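Local coordinates for mandelate racemase/muconate lactonizing enzyme-like protein (Rubrobacter xylanophilus DSM 9941, PDB 2QQ6), which binds magnesium and may act as a lyase of the mandelate racemase/muconate lactonizing branch of the enolase superfamily, at residues B[125-130]-B[343-348]; B[147-152]-B[197-202]; B[170-175]-B[213-218]; B[236-241]-B[260-265]. All blocks are in the same frame, centred on the assembly; numbering follows the deposited sequence.

Contact 1: residues B[125-130]-B[343-348]; sequences YADCNA and EWHAID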
# COMPACT_ATOMS: atom_id res chain seq x y z
N TYR B 125 -18.33 20.12 5.14
CA TYR B 125 -19.14 19.96 3.93
C TYR B 125 -19.87 18.62 4.09
O TYR B 125 -19.33 17.67 4.68
CB TYR B 125 -18.29 20.05 2.64
CG TYR B 125 -17.46 18.86 2.20
CD1 TYR B 125 -18.05 17.76 1.58
CD2 TYR B 125 -16.05 18.88 2.30
CE1 TYR B 125 -17.27 16.72 1.05
CE2 TYR B 125 -15.28 17.85 1.77
CZ TYR B 125 -15.90 16.77 1.14
OH TYR B 125 -15.15 15.76 0.57
N ALA B 126 -21.11 18.56 3.61
CA ALA B 126 -21.91 17.35 3.75
C ALA B 126 -22.02 16.50 2.49
O ALA B 126 -22.46 16.96 1.44
CB ALA B 126 -23.30 17.71 4.27
N ASP B 127 -21.60 15.25 2.62
CA ASP B 127 -21.68 14.31 1.52
C ASP B 127 -23.15 13.87 1.46
O ASP B 127 -23.68 13.35 2.44
CB ASP B 127 -20.75 13.12 1.78
CG ASP B 127 -20.61 12.20 0.58
OD1 ASP B 127 -21.59 11.50 0.23
OD2 ASP B 127 -19.52 12.20 -0.03
N CYS B 128 -23.80 14.10 0.34
CA CYS B 128 -25.20 13.73 0.22
C CYS B 128 -25.37 12.42 -0.52
O CYS B 128 -26.21 12.32 -1.40
CB CYS B 128 -25.98 14.82 -0.52
SG CYS B 128 -25.93 16.42 0.28
N ASN B 129 -24.58 11.43 -0.15
CA ASN B 129 -24.66 10.11 -0.78
C ASN B 129 -24.21 9.06 0.23
O ASN B 129 -23.98 7.90 -0.11
CB ASN B 129 -23.74 10.08 -2.01
CG ASN B 129 -24.50 9.76 -3.29
OD1 ASN B 129 -25.04 8.67 -3.45
ND2 ASN B 129 -24.54 10.73 -4.21
N ALA B 130 -24.12 9.50 1.49
CA ALA B 130 -23.68 8.69 2.61
C ALA B 130 -24.23 7.26 2.79
O ALA B 130 -23.48 6.34 3.11
CB ALA B 130 -23.88 9.48 3.91
N GLU B 343 -14.64 17.22 5.30
CA GLU B 343 -15.79 16.41 4.94
C GLU B 343 -16.46 15.73 6.11
O GLU B 343 -15.81 15.33 7.08
CB GLU B 343 -15.38 15.34 3.93
CG GLU B 343 -16.37 14.18 3.84
CD GLU B 343 -16.06 13.22 2.71
OE1 GLU B 343 -14.87 13.05 2.38
OE2 GLU B 343 -17.02 12.62 2.16
N TRP B 344 -17.78 15.61 6.00
CA TRP B 344 -18.59 14.91 6.99
C TRP B 344 -19.38 13.97 6.09
O TRP B 344 -19.97 14.39 5.10
CB TRP B 344 -19.52 15.87 7.75
CG TRP B 344 -20.32 15.15 8.81
CD1 TRP B 344 -19.84 14.30 9.77
CD2 TRP B 344 -21.74 15.19 9.00
NE1 TRP B 344 -20.86 13.82 10.55
CE2 TRP B 344 -22.05 14.35 10.09
CE3 TRP B 344 -22.79 15.86 8.35
CZ2 TRP B 344 -23.35 14.16 10.55
CZ3 TRP B 344 -24.09 15.68 8.81
CH2 TRP B 344 -24.36 14.83 9.90
N HIS B 345 -19.36 12.69 6.43
CA HIS B 345 -20.02 11.67 5.63
C HIS B 345 -21.05 10.92 6.48
O HIS B 345 -21.40 9.78 6.17
CB HIS B 345 -18.93 10.72 5.11
CG HIS B 345 -19.36 9.84 3.97
ND1 HIS B 345 -20.27 8.81 4.12
CD2 HIS B 345 -18.97 9.81 2.68
CE1 HIS B 345 -20.41 8.18 2.96
NE2 HIS B 345 -19.64 8.77 2.07
N ALA B 346 -21.55 11.55 7.54
CA ALA B 346 -22.50 10.88 8.43
C ALA B 346 -23.88 11.52 8.60
O ALA B 346 -24.52 11.37 9.64
CB ALA B 346 -21.87 10.69 9.80
N ILE B 347 -24.35 12.21 7.56
CA ILE B 347 -25.65 12.86 7.62
C ILE B 347 -26.75 11.81 7.76
O ILE B 347 -27.86 12.10 8.21
CB ILE B 347 -25.87 13.71 6.33
CG1 ILE B 347 -26.63 15.00 6.65
CG2 ILE B 347 -26.64 12.91 5.28
CD1 ILE B 347 -28.02 14.80 7.19
N ASP B 348 -26.44 10.57 7.41
CA ASP B 348 -27.42 9.49 7.45
C ASP B 348 -27.43 8.56 8.66
O ASP B 348 -28.18 7.59 8.68
CB ASP B 348 -27.28 8.63 6.18
CG ASP B 348 -26.04 7.74 6.21
OD1 ASP B 348 -24.94 8.23 6.57
OD2 ASP B 348 -26.17 6.55 5.85
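Glu343 CB lies against one face of the Tyr125 ring, towards its rim, though the exact spacing is doubtful; the ring plane is 21° from that of the Glu343 carboxylate, where strands 121-127 and 342-344 run parallel. This pairing joins the first and last of the parallel strands and closes the barrel of the enolase-type C-terminal domain. The strands are tied by Trp344 N to Tyr125 O (2.9 Å) and by Asp127 N to Trp344 O (3.1 Å). Tyr125 OH is hydrogen-bonded to Lys169 and Glu343 OE1 to the backbone N of Asn319, so the polar ends of both long side chains have partners in this buried place. Asp127, its CG anti to the backbone N (chi1 -171°), runs beside Glu343 and points the same way. The planes of the two carboxylates are nearly parallel, 14° apart, and Asp127 OD2 stands 3.4 Å from Glu343 OE2. Two acceptors so close probably repel; Lys169 touches the Asp127 side chain and makes a long, weak ion pair with Glu343 OE2. Trp344 and Ala126 share the opposite face, where the small alanine fits against helix 149-162 and the indole meets the rings of Phe165 and Trp352. Beyond the paired strands, the His345 ring lies alongside Asp127, with CD2 3.6 Å from Asp127 CG, while Glu343 OE2 sits at the edge of the imidazole, in its plane. Ala130 approaches this ring obliquely, with CA and the carbonyl oxygen near His345 CE1 and Ala130 CB 3.7 Å from His345 ND1.

Contact 2: residues B[147-152]-B[197-202]; sequences EGSNEE and VARVAA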
# COMPACT_ATOMS: atom_id res chain seq x y z
N GLU B 147 -36.68 5.71 -11.15
CA GLU B 147 -37.93 6.45 -11.25
C GLU B 147 -37.65 7.94 -11.23
O GLU B 147 -37.64 8.59 -12.28
CB GLU B 147 -38.85 6.05 -10.08
CG GLU B 147 -39.97 7.04 -9.69
CD GLU B 147 -40.96 7.38 -10.82
OE1 GLU B 147 -41.97 8.07 -10.53
OE2 GLU B 147 -40.75 6.97 -11.99
N GLY B 148 -37.42 8.47 -10.03
CA GLY B 148 -37.13 9.88 -9.87
C GLY B 148 -36.22 10.02 -8.68
O GLY B 148 -36.63 10.47 -7.62
N SER B 149 -34.97 9.61 -8.84
CA SER B 149 -33.99 9.69 -7.77
C SER B 149 -33.66 11.16 -7.50
O SER B 149 -33.46 11.57 -6.36
CB SER B 149 -32.72 8.95 -8.19
OG SER B 149 -33.03 7.67 -8.71
N ASN B 150 -33.61 11.95 -8.57
CA ASN B 150 -33.32 13.37 -8.46
C ASN B 150 -34.07 13.98 -7.29
O ASN B 150 -33.55 14.83 -6.58
CB ASN B 150 -33.72 14.05 -9.76
CG ASN B 150 -33.09 13.38 -10.96
OD1 ASN B 150 -31.93 13.63 -11.29
ND2 ASN B 150 -33.85 12.49 -11.60
N GLU B 151 -35.31 13.54 -7.11
CA GLU B 151 -36.14 14.01 -6.01
C GLU B 151 -35.40 13.73 -4.71
O GLU B 151 -35.02 14.64 -3.97
CB GLU B 151 -37.50 13.28 -5.99
CG GLU B 151 -38.53 13.70 -7.04
CD GLU B 151 -39.89 12.96 -6.88
OE1 GLU B 151 -40.45 12.94 -5.76
OE2 GLU B 151 -40.41 12.41 -7.88
N GLU B 152 -35.19 12.44 -4.44
CA GLU B 152 -34.51 12.00 -3.23
C GLU B 152 -33.24 12.80 -2.94
O GLU B 152 -32.96 13.15 -1.80
CB GLU B 152 -34.15 10.51 -3.33
CG GLU B 152 -35.35 9.55 -3.24
CD GLU B 152 -36.37 9.74 -4.36
OE1 GLU B 152 -35.96 9.71 -5.54
OE2 GLU B 152 -37.58 9.90 -4.05
N VAL B 197 -25.46 14.73 -16.03
CA VAL B 197 -25.60 16.17 -16.03
C VAL B 197 -26.96 16.54 -15.44
O VAL B 197 -27.13 17.57 -14.79
CB VAL B 197 -25.52 16.73 -17.45
CG1 VAL B 197 -25.61 18.24 -17.41
CG2 VAL B 197 -24.24 16.29 -18.10
N ALA B 198 -27.94 15.66 -15.66
CA ALA B 198 -29.27 15.90 -15.16
C ALA B 198 -29.23 15.95 -13.65
O ALA B 198 -29.82 16.85 -13.04
CB ALA B 198 -30.22 14.81 -15.62
N ARG B 199 -28.54 14.99 -13.05
CA ARG B 199 -28.44 14.94 -11.60
C ARG B 199 -27.84 16.26 -11.12
O ARG B 199 -28.34 16.89 -10.19
CB ARG B 199 -27.56 13.77 -11.15
CG ARG B 199 -27.39 13.66 -9.63
CD ARG B 199 -28.74 13.60 -8.89
NE ARG B 199 -29.49 12.37 -9.16
CZ ARG B 199 -29.04 11.15 -8.86
NH1 ARG B 199 -27.85 11.00 -8.27
NH2 ARG B 199 -29.77 10.08 -9.15
N VAL B 200 -26.78 16.68 -11.80
CA VAL B 200 -26.12 17.91 -11.43
C VAL B 200 -27.10 19.07 -11.52
O VAL B 200 -27.41 19.70 -10.51
CB VAL B 200 -24.89 18.17 -12.35
CG1 VAL B 200 -24.05 19.30 -11.79
CG2 VAL B 200 -24.05 16.92 -12.45
N ALA B 201 -27.63 19.32 -12.71
CA ALA B 201 -28.58 20.43 -12.89
C ALA B 201 -29.67 20.49 -11.82
O ALA B 201 -29.91 21.53 -11.21
CB ALA B 201 -29.20 20.35 -14.27
N ALA B 202 -30.31 19.34 -11.60
CA ALA B 202 -31.39 19.21 -10.64
C ALA B 202 -31.04 19.70 -9.26
O ALA B 202 -31.85 20.37 -8.60
CB ALA B 202 -31.81 17.75 -10.56
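Arg199 and Asn150 meet where the first turn of helix 149-162 comes up to the middle of helix 190-207, and they form the close part of the contact. Asn150 OD1 lies at the edge of the guanidinium, near its plane, and accepts a weak hydrogen bond from Arg199 NE at 3.5 Å. The amide plane is turned 70° from that of the guanidinium, and OD1 is the amide atom nearest Arg199. The arginine chain bends twice, at chi2 (55°) and chi3, and the second bend carries NE back toward Asn150. Beyond it, Arg199 NH2 reaches to 3.3 Å from Ser149 CB, and the guanidinium makes a cation-pi contact with Tyr153. Ser149 suits this buried spot because its small side chain can bond through OG to the carbonyl of Leu144. On the other side the contact is loose: Ala202 CB comes no nearer than 4.2 Å to Asn150 OD1, and the solvent-exposed Ala198 only brushes the same residue. The small alanines put only methyl groups on this side of helix 190-207. The arrangement is one of neighbouring helices in the outer layer of a beta/alpha barrel, with an arginine of one helix reaching the N-terminal turn of the other.

Contact 3: residues B[170-175]-B[213-218]; sequences LDVDDI and VAIDMH. With MG (magnesium ion), chain D.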
# COMPACT_ATOMS: atom_id res chain seq x y z
N LEU B 170 -21.76 15.46 -3.96
CA LEU B 170 -22.61 14.51 -4.68
C LEU B 170 -21.92 13.57 -5.66
O LEU B 170 -20.91 13.92 -6.28
CB LEU B 170 -23.67 15.29 -5.44
CG LEU B 170 -25.05 15.15 -4.82
CD1 LEU B 170 -25.90 16.35 -5.20
CD2 LEU B 170 -25.67 13.83 -5.28
N ASP B 171 -22.50 12.37 -5.81
CA ASP B 171 -21.97 11.36 -6.73
C ASP B 171 -22.68 11.39 -8.06
O ASP B 171 -23.81 11.87 -8.14
CB ASP B 171 -22.13 9.95 -6.17
CG ASP B 171 -21.35 9.73 -4.90
OD1 ASP B 171 -20.32 10.41 -4.71
OD2 ASP B 171 -21.76 8.86 -4.10
N VAL B 172 -22.03 10.87 -9.09
CA VAL B 172 -22.63 10.84 -10.42
C VAL B 172 -22.18 9.64 -11.25
O VAL B 172 -22.30 9.65 -12.48
CB VAL B 172 -22.32 12.14 -11.22
CG1 VAL B 172 -22.89 13.33 -10.50
CG2 VAL B 172 -20.83 12.30 -11.41
N ASP B 173 -21.69 8.61 -10.57
CA ASP B 173 -21.25 7.39 -11.23
C ASP B 173 -22.15 6.18 -10.92
O ASP B 173 -22.53 5.94 -9.77
CB ASP B 173 -19.78 7.06 -10.87
CG ASP B 173 -19.58 6.74 -9.39
OD1 ASP B 173 -19.87 7.61 -8.54
OD2 ASP B 173 -19.13 5.62 -9.06
N ASP B 174 -22.50 5.43 -11.96
CA ASP B 174 -23.35 4.26 -11.82
C ASP B 174 -22.84 3.19 -12.80
O ASP B 174 -23.54 2.80 -13.74
CB ASP B 174 -24.80 4.65 -12.12
CG ASP B 174 -25.81 3.63 -11.61
OD1 ASP B 174 -25.43 2.79 -10.77
OD2 ASP B 174 -26.97 3.67 -12.06
N ILE B 175 -21.61 2.74 -12.57
CA ILE B 175 -20.95 1.74 -13.41
C ILE B 175 -21.71 0.40 -13.46
O ILE B 175 -21.55 -0.39 -14.40
CB ILE B 175 -19.49 1.50 -12.92
CG1 ILE B 175 -18.59 2.63 -13.40
CG2 ILE B 175 -18.92 0.21 -13.48
CD1 ILE B 175 -19.04 4.00 -12.98
N VAL B 213 -21.35 23.36 -4.11
CA VAL B 213 -21.52 21.96 -4.43
C VAL B 213 -20.38 21.34 -5.24
O VAL B 213 -20.02 21.82 -6.31
CB VAL B 213 -22.88 21.73 -5.13
CG1 VAL B 213 -23.14 22.82 -6.13
CG2 VAL B 213 -22.90 20.37 -5.80
N ALA B 214 -19.83 20.27 -4.69
CA ALA B 214 -18.76 19.52 -5.33
C ALA B 214 -19.31 18.16 -5.74
O ALA B 214 -20.26 17.67 -5.13
CB ALA B 214 -17.58 19.36 -4.37
N ILE B 215 -18.70 17.57 -6.77
CA ILE B 215 -19.14 16.28 -7.34
C ILE B 215 -18.03 15.22 -7.47
O ILE B 215 -16.96 15.49 -8.01
CB ILE B 215 -19.76 16.55 -8.72
CG1 ILE B 215 -21.05 17.34 -8.53
CG2 ILE B 215 -19.96 15.24 -9.48
CD1 ILE B 215 -21.71 17.77 -9.83
N ASP B 216 -18.32 14.01 -6.99
CA ASP B 216 -17.35 12.91 -7.02
C ASP B 216 -17.67 11.96 -8.16
O ASP B 216 -18.83 11.63 -8.40
CB ASP B 216 -17.40 12.13 -5.70
CG ASP B 216 -16.17 11.27 -5.46
OD1 ASP B 216 -15.50 10.85 -6.43
OD2 ASP B 216 -15.88 11.00 -4.28
N MSE B 217 -16.63 11.52 -8.86
CA MSE B 217 -16.77 10.56 -9.96
C MSE B 217 -16.16 9.21 -9.59
O MSE B 217 -16.13 8.30 -10.40
CB MSE B 217 -16.10 11.09 -11.22
CG MSE B 217 -16.73 12.34 -11.79
SE MSE B 217 -16.16 12.73 -13.67
CE MSE B 217 -14.96 14.20 -13.34
N HIS B 218 -15.67 9.11 -8.36
CA HIS B 218 -15.07 7.89 -7.85
C HIS B 218 -14.07 7.26 -8.81
O HIS B 218 -13.93 6.04 -8.85
CB HIS B 218 -16.16 6.90 -7.46
CG HIS B 218 -16.88 7.30 -6.21
ND1 HIS B 218 -18.25 7.43 -6.15
CD2 HIS B 218 -16.42 7.67 -4.99
CE1 HIS B 218 -18.60 7.88 -4.96
NE2 HIS B 218 -17.51 8.04 -4.24
MG MG D . -14.46 10.47 -2.62
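Leu170 O takes the hydrogen bond of Asp216 N at 2.7 Å, and the CA-H of Ile215 also points at it. Together with Leu170 N to Ala214 O at 2.9 Å, this pairs strands 167-171 and 212-216 in parallel, as a beta-alpha-beta unit of the barrel with helix 190-207 between them. Leu170 and Ile215 share the face turned to that helix, and there Val172 CG2 packs 3.6 Å from Ile215 CG2, the two branched side chains crossing at about a right angle. The opposite face carries acids. Asp171 and Asp216 lie side by side, and Asp216 OD2 binds the magnesium ion at 2.2 Å in a site completed by Glu242 and Glu268. The other oxygen of Asp216 is also used: OD1 accepts from His218 N in an Asx turn, the donor standing above the carboxylate plane, which helps fix the rotation of the metal-binding group. Asp171 OD1 lies 3.1 Å from His218 CE1, obliquely to the ring, and Asp171 OD2 bonds to His139. Phe79 of the second subunit meets the His218 ring, planes at about 90°. The far end of the contact is polar again, and Asp173 OD2 forms a salt bridge with Arg220. The remaining oxygen takes His218 ND1 on its syn side, 27° out of the carboxylate plane, with Asp173 OD1 and His218 ND1 2.9 Å apart.

Contact 4: residues B[236-241]-B[260-265]; sequences FGLLWL and TSTPIC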
# COMPACT_ATOMS: atom_id res chain seq x y z
N PHE B 236 -21.99 24.88 -14.30
CA PHE B 236 -22.57 24.83 -12.96
C PHE B 236 -21.73 25.40 -11.83
O PHE B 236 -22.13 25.30 -10.66
CB PHE B 236 -22.96 23.39 -12.62
CG PHE B 236 -23.83 22.74 -13.65
CD1 PHE B 236 -23.28 22.08 -14.74
CD2 PHE B 236 -25.22 22.81 -13.55
CE1 PHE B 236 -24.09 21.50 -15.71
CE2 PHE B 236 -26.03 22.24 -14.52
CZ PHE B 236 -25.47 21.58 -15.60
N GLY B 237 -20.59 25.99 -12.17
CA GLY B 237 -19.70 26.55 -11.16
C GLY B 237 -19.51 25.64 -9.96
O GLY B 237 -19.67 26.07 -8.82
N LEU B 238 -19.16 24.38 -10.21
CA LEU B 238 -18.95 23.43 -9.12
C LEU B 238 -17.82 23.87 -8.20
O LEU B 238 -16.98 24.68 -8.58
CB LEU B 238 -18.60 22.05 -9.68
CG LEU B 238 -19.48 21.45 -10.76
CD1 LEU B 238 -18.93 20.09 -11.13
CD2 LEU B 238 -20.91 21.32 -10.27
N LEU B 239 -17.81 23.34 -6.99
CA LEU B 239 -16.75 23.66 -6.03
C LEU B 239 -15.49 23.03 -6.63
O LEU B 239 -14.40 23.61 -6.62
CB LEU B 239 -17.07 23.07 -4.65
CG LEU B 239 -16.06 23.37 -3.53
CD1 LEU B 239 -15.77 24.85 -3.48
CD2 LEU B 239 -16.61 22.90 -2.21
N TRP B 240 -15.68 21.83 -7.16
CA TRP B 240 -14.62 21.09 -7.81
C TRP B 240 -15.23 19.81 -8.34
O TRP B 240 -16.38 19.48 -8.04
CB TRP B 240 -13.48 20.76 -6.83
CG TRP B 240 -13.75 19.65 -5.87
CD1 TRP B 240 -14.03 18.34 -6.17
CD2 TRP B 240 -13.69 19.72 -4.44
NE1 TRP B 240 -14.16 17.60 -5.02
CE2 TRP B 240 -13.95 18.43 -3.94
CE3 TRP B 240 -13.45 20.76 -3.53
CZ2 TRP B 240 -13.97 18.14 -2.57
CZ3 TRP B 240 -13.46 20.48 -2.17
CH2 TRP B 240 -13.72 19.17 -1.71
N LEU B 241 -14.45 19.09 -9.14
CA LEU B 241 -14.87 17.83 -9.72
C LEU B 241 -13.85 16.81 -9.23
O LEU B 241 -12.67 16.91 -9.56
CB LEU B 241 -14.89 17.95 -11.24
CG LEU B 241 -15.44 16.77 -12.02
CD1 LEU B 241 -16.76 16.33 -11.42
CD2 LEU B 241 -15.60 17.16 -13.48
N THR B 260 -10.38 21.34 -18.87
CA THR B 260 -11.51 22.18 -18.53
C THR B 260 -11.22 23.32 -17.56
O THR B 260 -10.12 23.46 -17.04
CB THR B 260 -12.64 21.28 -17.99
OG1 THR B 260 -13.86 22.01 -17.94
CG2 THR B 260 -12.26 20.74 -16.61
N SER B 261 -12.24 24.15 -17.34
CA SER B 261 -12.18 25.27 -16.42
C SER B 261 -12.83 24.82 -15.12
O SER B 261 -12.95 25.58 -14.16
CB SER B 261 -12.93 26.48 -16.99
OG SER B 261 -14.33 26.25 -17.12
N THR B 262 -13.26 23.57 -15.10
CA THR B 262 -13.87 23.01 -13.91
C THR B 262 -12.72 22.60 -12.98
O THR B 262 -11.81 21.88 -13.40
CB THR B 262 -14.72 21.76 -14.26
OG1 THR B 262 -15.64 22.07 -15.31
CG2 THR B 262 -15.50 21.29 -13.04
N PRO B 263 -12.74 23.07 -11.72
CA PRO B 263 -11.69 22.75 -10.74
C PRO B 263 -11.55 21.26 -10.47
O PRO B 263 -12.52 20.57 -10.20
CB PRO B 263 -12.13 23.51 -9.49
CG PRO B 263 -12.99 24.61 -10.05
CD PRO B 263 -13.77 23.93 -11.11
N ILE B 264 -10.32 20.77 -10.56
CA ILE B 264 -10.06 19.36 -10.33
C ILE B 264 -9.50 19.15 -8.94
O ILE B 264 -8.58 19.84 -8.52
CB ILE B 264 -9.05 18.78 -11.35
CG1 ILE B 264 -9.57 19.02 -12.78
CG2 ILE B 264 -8.82 17.30 -11.07
CD1 ILE B 264 -10.98 18.54 -13.05
N CYS B 265 -10.08 18.19 -8.24
CA CYS B 265 -9.64 17.88 -6.89
C CYS B 265 -9.42 16.39 -6.76
O CYS B 265 -10.16 15.60 -7.34
CB CYS B 265 -10.68 18.32 -5.86
SG CYS B 265 -10.34 17.63 -4.22
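Trp240 and Cys265 meet face to side chain, and the indole can be followed outward from its root. Trp240 CB lies 3.5 Å from Pro263 O and 4.1 Å from Pro263 CB. From there CG takes the crowded position between backbone N and carbonyl carbon (chi1 77°), which sets the start of the ring beside Cys265. CG and CD1 both lie beneath Cys265 CB, a CH-pi contact with Cys265 CB 3.4 Å from the centroid of the Trp240 five-membered ring. Farther out the contact is sulfur-aromatic, with Cys265 SG over the same face and 3.7 Å from Trp240 CE2; Trp240 CZ2 also lies near the sulfur. A slim, polarisable cysteine suits close packing over an indole. NE1 makes a weak hydrogen bond to Glu242, a magnesium ligand, and the tip, CH2, reaches Tyr125. The backbones run parallel beside this pair: Leu241 N bonds to Pro263 O at 2.7 Å, and Cys265 N to Leu241 O at 3.2 Å. Proline has no N-H to give, and it takes part through its carbonyl. Away from the indole, Thr262 CG2 packs 3.8 Å from Leu241 CB, while Thr262 OG1 bonds to Ala230 O. Strands 241-242 and 264-266 are thus neighbours in the barrel, flanked by strand 212-216 on one side and 287-288 on the other, while Leu238, Leu241 and Thr262 all lean on Met233 of helix 223-233.

Overall arrangement
Following the chain from the N terminus, strand 121-127 opens contact 1, which closes more than 200 residues later at 343-348, so the other three contacts are nested within its loop. Contact 2 begins at helix 149-162; before its partner 197-202 arrives, segment 170-175 has opened contact 3, which closes at 213-218, so contacts 2 and 3 cross. Contact 4 then follows both in series. Contacts 1, 3 and 4 lie on one curved sheet round the magnesium site, contact 1 at its closing seam and contacts 3 and 4 between neighbouring parallel strands, whereas contact 2 links helices outside it. Val200 bridges these layers, touching Ile215 of contact 3 and Phe236 of contact 4.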